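Local coordinates for carbohydrate-binding protein (Flavonifractor plautii, PDB 6N1B) that removes the acetyl group from N-acetylgalactosamine, probably that of the blood group A antigen, and is captured here holding the blood group B trisaccharide, at residues 63-71 with 154-162; 134-142 with 201-209. All coordinates share one frame; numbering follows the deposited sequence.

Interaction 1 of 2, residues 63-71 with 154-162; sequences PWNGYRYWA and ISYDGVHWG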
loop_
_atom_site.group_PDB
_atom_site.type_symbol
_atom_site.label_atom_id
_atom_site.label_comp_id
_atom_site.label_asym_id
_atom_site.label_seq_id
_atom_site.Cartn_x
_atom_site.Cartn_y
_atom_site.Cartn_z
ATOM N N PRO A 63 -7.887 -17.654 10.277
ATOM C CA PRO A 63 -6.466 -17.340 10.570
ATOM C C PRO A 63 -5.453 -18.069 9.716
ATOM O O PRO A 63 -5.684 -19.192 9.337
ATOM C CB PRO A 63 -6.313 -17.627 12.048
ATOM C CG PRO A 63 -7.375 -18.607 12.394
ATOM C CD PRO A 63 -8.534 -18.351 11.425
ATOM N N TRP A 64 -4.398 -17.337 9.401
ATOM C CA TRP A 64 -3.240 -17.864 8.701
ATOM C C TRP A 64 -2.044 -17.693 9.621
ATOM O O TRP A 64 -1.783 -16.580 10.053
ATOM C CB TRP A 64 -3.041 -17.113 7.416
ATOM C CG TRP A 64 -1.923 -17.575 6.524
ATOM C CD1 TRP A 64 -1.917 -18.692 5.700
ATOM C CD2 TRP A 64 -0.652 -16.971 6.375
ATOM N NE1 TRP A 64 -0.713 -18.750 4.993
ATOM C CE2 TRP A 64 0.070 -17.718 5.358
ATOM C CE3 TRP A 64 -0.028 -15.889 6.967
ATOM C CZ2 TRP A 64 1.349 -17.445 5.052
ATOM C CZ3 TRP A 64 1.260 -15.586 6.611
ATOM C CH2 TRP A 64 1.957 -16.396 5.605
ATOM N N ASN A 65 -1.415 -18.801 9.995
ATOM C CA ASN A 65 -0.295 -18.797 10.982
ATOM C C ASN A 65 -0.677 -17.954 12.211
ATOM O O ASN A 65 0.147 -17.181 12.749
ATOM C CB ASN A 65 0.984 -18.274 10.310
ATOM C CG ASN A 65 1.424 -19.233 9.215
ATOM O OD1 ASN A 65 1.489 -18.832 7.954
ATOM N ND2 ASN A 65 1.689 -20.423 9.586
ATOM N N GLY A 66 -1.888 -18.219 12.692
ATOM C CA GLY A 66 -2.352 -17.649 13.953
ATOM C C GLY A 66 -3.128 -16.371 13.927
ATOM O O GLY A 66 -3.649 -16.004 14.954
ATOM N N TYR A 67 -3.188 -15.704 12.789
ATOM C CA TYR A 67 -3.794 -14.362 12.741
ATOM C C TYR A 67 -4.662 -14.149 11.484
ATOM O O TYR A 67 -4.231 -14.605 10.390
ATOM C CB TYR A 67 -2.712 -13.264 12.756
ATOM C CG TYR A 67 -1.852 -13.273 13.976
ATOM C CD1 TYR A 67 -2.320 -12.640 15.120
ATOM C CD2 TYR A 67 -0.631 -13.890 14.008
ATOM C CE1 TYR A 67 -1.562 -12.728 16.279
ATOM C CE2 TYR A 67 0.203 -13.852 15.148
ATOM C CZ TYR A 67 -0.291 -13.277 16.284
ATOM O OH TYR A 67 0.480 -13.290 17.432
ATOM N N ARG A 68 -5.751 -13.462 11.612
ATOM C CA ARG A 68 -6.603 -13.157 10.483
ATOM C C ARG A 68 -6.162 -11.864 9.758
ATOM O O ARG A 68 -6.585 -11.640 8.603
ATOM C CB ARG A 68 -8.102 -12.937 10.905
ATOM C CG ARG A 68 -8.728 -14.232 11.345
ATOM C CD ARG A 68 -10.254 -13.941 11.588
ATOM N NE ARG A 68 -10.880 -14.946 12.427
ATOM C CZ ARG A 68 -12.221 -14.987 12.594
ATOM N NH1 ARG A 68 -13.026 -14.110 11.941
ATOM N NH2 ARG A 68 -12.701 -15.865 13.469
ATOM N N TYR A 69 -5.309 -11.019 10.376
ATOM C CA TYR A 69 -4.831 -9.780 9.744
ATOM C C TYR A 69 -3.348 -9.874 9.611
ATOM O O TYR A 69 -2.580 -10.144 10.561
ATOM C CB TYR A 69 -5.140 -8.577 10.564
ATOM C CG TYR A 69 -6.583 -8.317 10.866
ATOM C CD1 TYR A 69 -7.282 -8.988 11.867
ATOM C CD2 TYR A 69 -7.339 -7.290 10.246
ATOM C CE1 TYR A 69 -8.580 -8.671 12.224
ATOM C CE2 TYR A 69 -8.588 -6.930 10.578
ATOM C CZ TYR A 69 -9.228 -7.641 11.576
ATOM O OH TYR A 69 -10.501 -7.255 11.960
ATOM N N TRP A 70 -2.861 -9.556 8.387
ATOM C CA TRP A 70 -1.409 -9.493 8.062
ATOM C C TRP A 70 -1.162 -8.177 7.362
ATOM O O TRP A 70 -2.003 -7.821 6.488
ATOM C CB TRP A 70 -0.987 -10.664 7.196
ATOM C CG TRP A 70 -0.955 -11.929 8.025
ATOM C CD1 TRP A 70 -2.012 -12.735 8.403
ATOM C CD2 TRP A 70 0.211 -12.435 8.691
ATOM N NE1 TRP A 70 -1.551 -13.680 9.272
ATOM C CE2 TRP A 70 -0.202 -13.566 9.454
ATOM C CE3 TRP A 70 1.554 -12.096 8.711
ATOM C CZ2 TRP A 70 0.701 -14.296 10.254
ATOM C CZ3 TRP A 70 2.455 -12.853 9.455
ATOM C CH2 TRP A 70 2.014 -13.924 10.203
ATOM N N ALA A 71 -0.082 -7.476 7.680
ATOM C CA ALA A 71 0.216 -6.244 7.012
ATOM C C ALA A 71 1.681 -6.233 6.621
ATOM O O ALA A 71 2.566 -6.632 7.380
ATOM C CB ALA A 71 -0.156 -5.016 7.852
ATOM N N ILE A 154 7.874 -14.462 -0.777
ATOM C CA ILE A 154 6.700 -15.283 -0.443
ATOM C C ILE A 154 6.932 -15.943 0.924
ATOM O O ILE A 154 8.103 -16.240 1.307
ATOM C CB ILE A 154 6.536 -16.360 -1.542
ATOM C CG1 ILE A 154 6.156 -15.706 -2.871
ATOM C CG2 ILE A 154 5.545 -17.476 -1.171
ATOM C CD1 ILE A 154 6.321 -16.558 -4.104
ATOM N N SER A 155 5.821 -16.156 1.664
ATOM C CA SER A 155 5.954 -16.865 2.925
ATOM C C SER A 155 4.823 -17.883 3.064
ATOM O O SER A 155 3.651 -17.582 2.738
ATOM C CB SER A 155 5.873 -15.880 4.104
ATOM O OG SER A 155 6.045 -16.511 5.383
ATOM N N TYR A 156 5.200 -19.054 3.615
ATOM C CA TYR A 156 4.286 -20.058 4.053
ATOM C C TYR A 156 3.889 -19.987 5.549
ATOM O O TYR A 156 2.770 -20.442 5.911
ATOM C CB TYR A 156 4.791 -21.445 3.730
ATOM C CG TYR A 156 5.060 -21.747 2.300
ATOM C CD1 TYR A 156 3.962 -21.932 1.413
ATOM C CD2 TYR A 156 6.295 -21.888 1.759
ATOM C CE1 TYR A 156 4.187 -22.329 0.090
ATOM C CE2 TYR A 156 6.544 -22.289 0.426
ATOM C CZ TYR A 156 5.458 -22.522 -0.406
ATOM O OH TYR A 156 5.645 -22.925 -1.702
ATOM N N ASP A 157 4.850 -19.556 6.352
ATOM C CA ASP A 157 4.731 -19.649 7.803
ATOM C C ASP A 157 4.594 -18.326 8.501
ATOM O O ASP A 157 4.377 -18.287 9.706
ATOM C CB ASP A 157 5.931 -20.451 8.431
ATOM C CG ASP A 157 7.260 -19.756 8.287
ATOM O OD1 ASP A 157 7.345 -18.635 7.764
ATOM O OD2 ASP A 157 8.262 -20.402 8.699
ATOM N N GLY A 158 4.652 -17.223 7.768
ATOM C CA GLY A 158 4.496 -15.857 8.319
ATOM C C GLY A 158 5.759 -15.273 8.926
ATOM O O GLY A 158 5.820 -14.090 9.279
ATOM N N VAL A 159 6.780 -16.145 9.063
ATOM C CA VAL A 159 8.027 -15.816 9.727
ATOM C C VAL A 159 9.201 -15.625 8.763
ATOM O O VAL A 159 10.033 -14.708 8.867
ATOM C CB VAL A 159 8.363 -16.939 10.829
ATOM C CG1 VAL A 159 9.719 -16.734 11.433
ATOM C CG2 VAL A 159 7.281 -17.009 11.851
ATOM N N HIS A 160 9.301 -16.563 7.780
ATOM C CA HIS A 160 10.346 -16.560 6.790
ATOM C C HIS A 160 9.767 -16.152 5.416
ATOM O O HIS A 160 8.786 -16.770 4.986
ATOM C CB HIS A 160 10.956 -17.972 6.716
ATOM C CG HIS A 160 11.469 -18.419 8.018
ATOM N ND1 HIS A 160 10.739 -19.296 8.789
ATOM C CD2 HIS A 160 12.584 -18.136 8.659
ATOM C CE1 HIS A 160 11.427 -19.563 9.896
ATOM N NE2 HIS A 160 12.526 -18.809 9.884
ATOM N N TRP A 161 10.396 -15.125 4.817
ATOM C CA TRP A 161 9.877 -14.528 3.610
ATOM C C TRP A 161 10.981 -14.524 2.542
ATOM O O TRP A 161 12.047 -13.928 2.770
ATOM C CB TRP A 161 9.514 -13.026 3.929
ATOM C CG TRP A 161 8.364 -12.975 4.912
ATOM C CD1 TRP A 161 8.411 -13.152 6.292
ATOM C CD2 TRP A 161 6.993 -12.697 4.587
ATOM N NE1 TRP A 161 7.134 -13.069 6.794
ATOM C CE2 TRP A 161 6.213 -12.792 5.794
ATOM C CE3 TRP A 161 6.278 -12.470 3.387
ATOM C CZ2 TRP A 161 4.817 -12.706 5.812
ATOM C CZ3 TRP A 161 4.936 -12.344 3.428
ATOM C CH2 TRP A 161 4.173 -12.463 4.649
ATOM N N GLY A 162 10.701 -15.192 1.410
ATOM C CA GLY A 162 11.749 -15.351 0.422
ATOM C C GLY A 162 11.279 -16.118 -0.803
ATOM O O GLY A 162 10.204 -15.891 -1.350
#
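W64 and W70 press their indoles onto the backbone of the loop at S155-G158, so most of the contact is ring against main chain. W64 has CG anti to its N (chi1 -177°), which carries the ring across until CZ2 lies 3.3 Å from S155 O, the carbonyl at the ring edge; NE1 is hydrogen-bonded to D130 O. W70 CZ3 comes within 3.6 Å of G158 O and W70 CH2 within 3.7 Å of G158 CA. Glycine suits this place, since the indole rests where a CB would point, and phi is positive. Ring contacts add W64 CE3 over one face of W70, while W70 CZ3 lies at the edge of the W161 ring, near its plane (4.3 Å from W161 CZ2).

Polar bonds hold each side in shape. W70 NE1 donates to Y67 O (3.0 Å), steadying the indole. S155 OG accepts from G158 N and donates to H160 O; the D157 carboxylate grips the N of V159 and H160 through OD1 and H160 ND1 through OD2 (2.7 Å); W161 NE1 meets G158 O from above the carbonyl plane. This Ser-x-Asp-Gly-x-x-Trp loop resembles an Asp-box, and the type I' turn W64-Y67 docks against it where two neighbouring blades of a five-bladed beta-propeller meet.

Interaction 2 of 2, residues 134-142 with 201-209; sequences AYWNWADDQ and RYDMLSPTI. With FUC (alpha-L-fucopyranose), chain B; GLA (alpha-D-galactopyranose), chain C.
D141 and Y202 each have CG anti to the carbonyl carbon (chi1 -65° and -53°), and these torsions bring carboxylate and phenol together beside the sugar. Y202 OH donates over 2.6 Å to D141 OD1, which receives it on its anti lone pair, with the carboxylate nearly coplanar with the ring (27° apart). The same OD1 accepts from fucose O2 at 3.1 Å, and OD2 is hydrogen-bonded to H117 ND1, whose NE2 hydrogen-bonds the alpha-galactose. Tyrosine suits its place twice over: the hydroxyl positions D141, and one ring face supports alpha-galactose C6, 3.8 Å from Y202 CD1, while R201 CB packs on the opposite face.

R201 bends at chi3, so that NH1 turns back to D141 O (2.8 Å), which lies in the guanidinium plane; NE forms a salt bridge with D227. An arginine is long enough to tie the backbone after the strand to the loop 201-206 and still reach that second partner. The small CB of A139 packs loosely against Y202 CE1 (4.4 Å).

Farther along, the N137 amide reaches the loop. Its ND2 donates to M204 O (2.9 Å) from above the carbonyl plane and to a water that also bonds M204 N; its OD1 accepts from a second water, which donates to R201 O (2.7 Å). Asparagine, both donor and acceptor, thus satisfies a buried loop backbone. At the far end I209 CD1 sits over the face of Y135, 3.6 Å from Y135 CD1, a CH-pi contact.

L205 lines the alpha-galactose site at O4. The chemistry implies a sugar wall built in layers: D141, Y202 and L205 meet the glycan; N137 and two waters hold the loop that carries Y202 and L205, and R201 ties that loop to the D141 backbone.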
loop_
_atom_site.group_PDB
_atom_site.type_symbol
_atom_site.label_atom_id
_atom_site.label_comp_id
_atom_site.label_asym_id
_atom_site.label_seq_id
_atom_site.Cartn_x
_atom_site.Cartn_y
_atom_site.Cartn_z
ATOM N N ALA A 134 4.445 -10.959 -0.958
ATOM C CA ALA A 134 4.695 -9.588 -0.604
ATOM C C ALA A 134 5.582 -8.929 -1.731
ATOM O O ALA A 134 6.728 -9.376 -1.961
ATOM C CB ALA A 134 5.458 -9.508 0.728
ATOM N N TYR A 135 5.001 -7.933 -2.389
ATOM C CA TYR A 135 5.666 -7.191 -3.467
ATOM C C TYR A 135 6.179 -5.866 -2.942
ATOM O O TYR A 135 5.590 -5.285 -2.009
ATOM C CB TYR A 135 4.640 -6.911 -4.572
ATOM C CG TYR A 135 4.106 -8.157 -5.270
ATOM C CD1 TYR A 135 2.989 -8.823 -4.791
ATOM C CD2 TYR A 135 4.650 -8.610 -6.455
ATOM C CE1 TYR A 135 2.502 -9.923 -5.456
ATOM C CE2 TYR A 135 4.167 -9.707 -7.143
ATOM C CZ TYR A 135 3.031 -10.328 -6.645
ATOM O OH TYR A 135 2.497 -11.423 -7.283
ATOM N N TRP A 136 7.193 -5.325 -3.581
ATOM C CA TRP A 136 7.613 -3.927 -3.304
ATOM C C TRP A 136 8.385 -3.425 -4.529
ATOM O O TRP A 136 8.649 -4.160 -5.473
ATOM C CB TRP A 136 8.436 -3.799 -2.022
ATOM C CG TRP A 136 9.810 -4.382 -2.117
ATOM C CD1 TRP A 136 10.975 -3.694 -2.408
ATOM C CD2 TRP A 136 10.200 -5.741 -1.944
ATOM N NE1 TRP A 136 12.055 -4.538 -2.478
ATOM C CE2 TRP A 136 11.599 -5.799 -2.154
ATOM C CE3 TRP A 136 9.531 -6.926 -1.670
ATOM C CZ2 TRP A 136 12.292 -6.964 -2.118
ATOM C CZ3 TRP A 136 10.263 -8.106 -1.601
ATOM C CH2 TRP A 136 11.624 -8.133 -1.802
ATOM N N ASN A 137 8.738 -2.137 -4.465
ATOM C CA ASN A 137 9.495 -1.458 -5.527
ATOM C C ASN A 137 10.876 -1.145 -5.045
ATOM O O ASN A 137 11.020 -0.585 -3.946
ATOM C CB ASN A 137 8.717 -0.224 -5.955
ATOM C CG ASN A 137 9.316 0.457 -7.125
ATOM O OD1 ASN A 137 10.456 0.963 -6.992
ATOM N ND2 ASN A 137 8.608 0.549 -8.265
ATOM N N TRP A 138 11.867 -1.496 -5.789
ATOM C CA TRP A 138 13.237 -1.189 -5.553
ATOM C C TRP A 138 13.748 -0.237 -6.635
ATOM O O TRP A 138 13.535 -0.530 -7.836
ATOM C CB TRP A 138 14.158 -2.434 -5.554
ATOM C CG TRP A 138 15.634 -2.229 -5.602
ATOM C CD1 TRP A 138 16.453 -2.027 -4.482
ATOM C CD2 TRP A 138 16.482 -2.193 -6.755
ATOM N NE1 TRP A 138 17.757 -1.922 -4.908
ATOM C CE2 TRP A 138 17.806 -2.037 -6.287
ATOM C CE3 TRP A 138 16.269 -2.397 -8.106
ATOM C CZ2 TRP A 138 18.884 -2.084 -7.124
ATOM C CZ3 TRP A 138 17.348 -2.382 -8.990
ATOM C CH2 TRP A 138 18.649 -2.199 -8.503
ATOM N N ALA A 139 14.451 0.838 -6.272
ATOM C CA ALA A 139 14.951 1.780 -7.297
ATOM C C ALA A 139 16.444 2.021 -7.083
ATOM O O ALA A 139 16.905 2.197 -5.941
ATOM C CB ALA A 139 14.234 3.110 -7.153
ATOM N N ASP A 140 17.156 2.084 -8.188
ATOM C CA ASP A 140 18.420 2.769 -8.288
ATOM C C ASP A 140 18.122 4.229 -8.574
ATOM O O ASP A 140 17.687 4.538 -9.656
ATOM C CB ASP A 140 19.235 2.148 -9.451
ATOM C CG ASP A 140 20.611 2.804 -9.718
ATOM O OD1 ASP A 140 20.875 3.823 -9.063
ATOM O OD2 ASP A 140 21.359 2.223 -10.578
ATOM N N ASP A 141 18.272 5.089 -7.568
ATOM C CA ASP A 141 17.866 6.440 -7.789
ATOM C C ASP A 141 18.822 7.282 -8.604
ATOM O O ASP A 141 18.541 8.452 -8.881
ATOM C CB ASP A 141 17.590 7.120 -6.461
ATOM C CG ASP A 141 16.399 6.504 -5.717
ATOM O OD1 ASP A 141 15.217 6.711 -6.140
ATOM O OD2 ASP A 141 16.665 5.728 -4.743
ATOM N N GLN A 142 19.991 6.732 -8.937
ATOM C CA GLN A 142 20.948 7.498 -9.748
ATOM C C GLN A 142 20.508 7.653 -11.177
ATOM O O GLN A 142 20.241 6.646 -11.869
ATOM C CB GLN A 142 22.312 6.806 -9.697
ATOM C CG GLN A 142 23.414 7.584 -10.414
ATOM C CD GLN A 142 24.795 7.160 -10.066
ATOM O OE1 GLN A 142 25.600 6.988 -10.945
ATOM N NE2 GLN A 142 25.110 7.055 -8.780
ATOM N N ARG A 201 13.406 4.938 -13.746
ATOM C CA ARG A 201 13.438 4.789 -12.238
ATOM C C ARG A 201 12.069 4.776 -11.579
ATOM O O ARG A 201 11.927 4.098 -10.564
ATOM C CB ARG A 201 14.177 5.966 -11.620
ATOM C CG ARG A 201 15.700 5.880 -11.885
ATOM C CD ARG A 201 16.459 7.113 -11.369
ATOM N NE ARG A 201 16.112 8.262 -12.256
ATOM C CZ ARG A 201 16.427 9.512 -11.994
ATOM N NH1 ARG A 201 17.180 9.817 -10.959
ATOM N NH2 ARG A 201 16.055 10.445 -12.872
ATOM N N TYR A 202 11.008 5.407 -12.163
ATOM C CA TYR A 202 9.833 5.754 -11.430
ATOM C C TYR A 202 8.571 5.479 -12.185
ATOM O O TYR A 202 7.521 6.115 -12.014
ATOM C CB TYR A 202 9.884 7.210 -10.930
ATOM C CG TYR A 202 11.164 7.513 -10.144
ATOM C CD1 TYR A 202 11.517 6.769 -8.982
ATOM C CD2 TYR A 202 11.959 8.555 -10.496
ATOM C CE1 TYR A 202 12.657 7.036 -8.310
ATOM C CE2 TYR A 202 13.128 8.799 -9.805
ATOM C CZ TYR A 202 13.524 8.068 -8.736
ATOM O OH TYR A 202 14.713 8.309 -8.103
ATOM N N ASP A 203 8.575 4.411 -13.009
ATOM C CA ASP A 203 7.417 4.143 -13.874
ATOM C C ASP A 203 6.567 2.986 -13.456
ATOM O O ASP A 203 5.663 2.652 -14.190
ATOM C CB ASP A 203 7.838 4.012 -15.344
ATOM C CG ASP A 203 8.614 2.784 -15.747
ATOM O OD1 ASP A 203 8.773 1.835 -14.928
ATOM O OD2 ASP A 203 9.058 2.689 -16.929
ATOM N N MET A 204 6.766 2.470 -12.209
ATOM C CA MET A 204 5.967 1.365 -11.678
ATOM C C MET A 204 5.672 1.594 -10.183
ATOM O O MET A 204 5.898 0.729 -9.352
ATOM C CB MET A 204 6.746 -0.012 -11.865
ATOM C CG MET A 204 7.250 -0.338 -13.035
ATOM S SD MET A 204 8.067 -1.884 -13.089
ATOM C CE MET A 204 9.689 -1.678 -12.402
ATOM N N LEU A 205 5.309 2.837 -9.811
ATOM C CA LEU A 205 5.095 3.163 -8.421
ATOM C C LEU A 205 3.847 2.535 -7.845
ATOM O O LEU A 205 2.816 2.368 -8.494
ATOM C CB LEU A 205 5.064 4.655 -8.168
ATOM C CG LEU A 205 6.281 5.496 -8.660
ATOM C CD1 LEU A 205 6.205 6.869 -8.178
ATOM C CD2 LEU A 205 7.600 4.834 -8.203
ATOM N N SER A 206 3.943 2.242 -6.546
ATOM C CA SER A 206 2.792 1.732 -5.800
ATOM C C SER A 206 2.060 0.523 -6.486
ATOM O O SER A 206 0.839 0.580 -6.664
ATOM C CB SER A 206 1.787 2.865 -5.498
ATOM O OG SER A 206 0.710 2.451 -4.676
ATOM N N PRO A 207 2.861 -0.491 -6.809
ATOM C CA PRO A 207 2.161 -1.696 -7.375
ATOM C C PRO A 207 1.094 -2.246 -6.476
ATOM O O PRO A 207 1.318 -2.324 -5.237
ATOM C CB PRO A 207 3.358 -2.683 -7.533
ATOM C CG PRO A 207 4.334 -2.297 -6.513
ATOM C CD PRO A 207 4.270 -0.781 -6.518
ATOM N N THR A 208 -0.041 -2.610 -6.992
ATOM C CA THR A 208 -1.114 -3.160 -6.181
ATOM C C THR A 208 -1.658 -4.333 -6.946
ATOM O O THR A 208 -1.981 -4.199 -8.156
ATOM C CB THR A 208 -2.130 -2.086 -5.756
ATOM O OG1 THR A 208 -3.202 -2.664 -5.039
ATOM C CG2 THR A 208 -2.735 -1.314 -6.893
ATOM N N ILE A 209 -1.788 -5.486 -6.292
ATOM C CA ILE A 209 -2.139 -6.758 -6.927
ATOM C C ILE A 209 -3.458 -7.310 -6.436
ATOM O O ILE A 209 -3.748 -7.249 -5.236
ATOM C CB ILE A 209 -0.970 -7.751 -6.687
ATOM C CG1 ILE A 209 0.338 -7.308 -7.273
ATOM C CG2 ILE A 209 -1.360 -9.132 -7.266
ATOM C CD1 ILE A 209 1.163 -6.241 -6.516
HETATM C C1 FUC B . 13.269 9.835 -2.383
HETATM C C2 FUC B . 14.267 9.055 -3.255
HETATM C C3 FUC B . 15.566 9.872 -3.426
HETATM C C4 FUC B . 16.183 10.119 -2.063
HETATM C C5 FUC B . 15.189 10.894 -1.212
HETATM C C6 FUC B . 15.614 11.166 0.262
HETATM O O2 FUC B . 13.689 8.858 -4.582
HETATM O O3 FUC B . 16.528 9.105 -4.199
HETATM O O4 FUC B . 16.506 8.872 -1.464
HETATM O O5 FUC B . 13.942 10.133 -1.146
HETATM C C1 GLA C . 9.053 9.774 -3.362
HETATM C C2 GLA C . 8.756 8.263 -3.081
HETATM C C3 GLA C . 9.927 7.410 -3.597
HETATM C C4 GLA C . 10.246 7.703 -5.108
HETATM C C5 GLA C . 10.356 9.241 -5.345
HETATM C C6 GLA C . 10.315 9.594 -6.776
HETATM O O2 GLA C . 8.644 8.136 -1.614
HETATM O O3 GLA C . 9.680 5.827 -3.288
HETATM O O4 GLA C . 9.201 7.142 -5.811
HETATM O O5 GLA C . 9.157 9.964 -4.820
HETATM O O6 GLA C . 10.517 11.051 -7.029
HETATM O O HOH W 1 9.167 2.373 -10.520
HETATM O O HOH W 2 10.691 3.313 -8.336
#

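Interactions 1 and 2 lie with centres 23 Å apart and meet through the sheet of strands 116-126, 131-140, 148-155 and 193-198, one blade of the propeller. Along the chain their segments alternate: 63-71, 134-142, 154-162, 201-209. Interaction 1 joins this blade to the preceding sheet, which holds strand 67-75, whereas interaction 2 joins it to the following one, which begins with strand 207-212. They touch directly where W161 CZ3 packs on A134 CB at 4.0 Å. The blade is thus held by both its neighbours: interaction 1, about 17 Å from the chain's centre, contains none of the glycan-pocket residues, and interaction 2, about 11 Å from it, forms part of the glycan pocket.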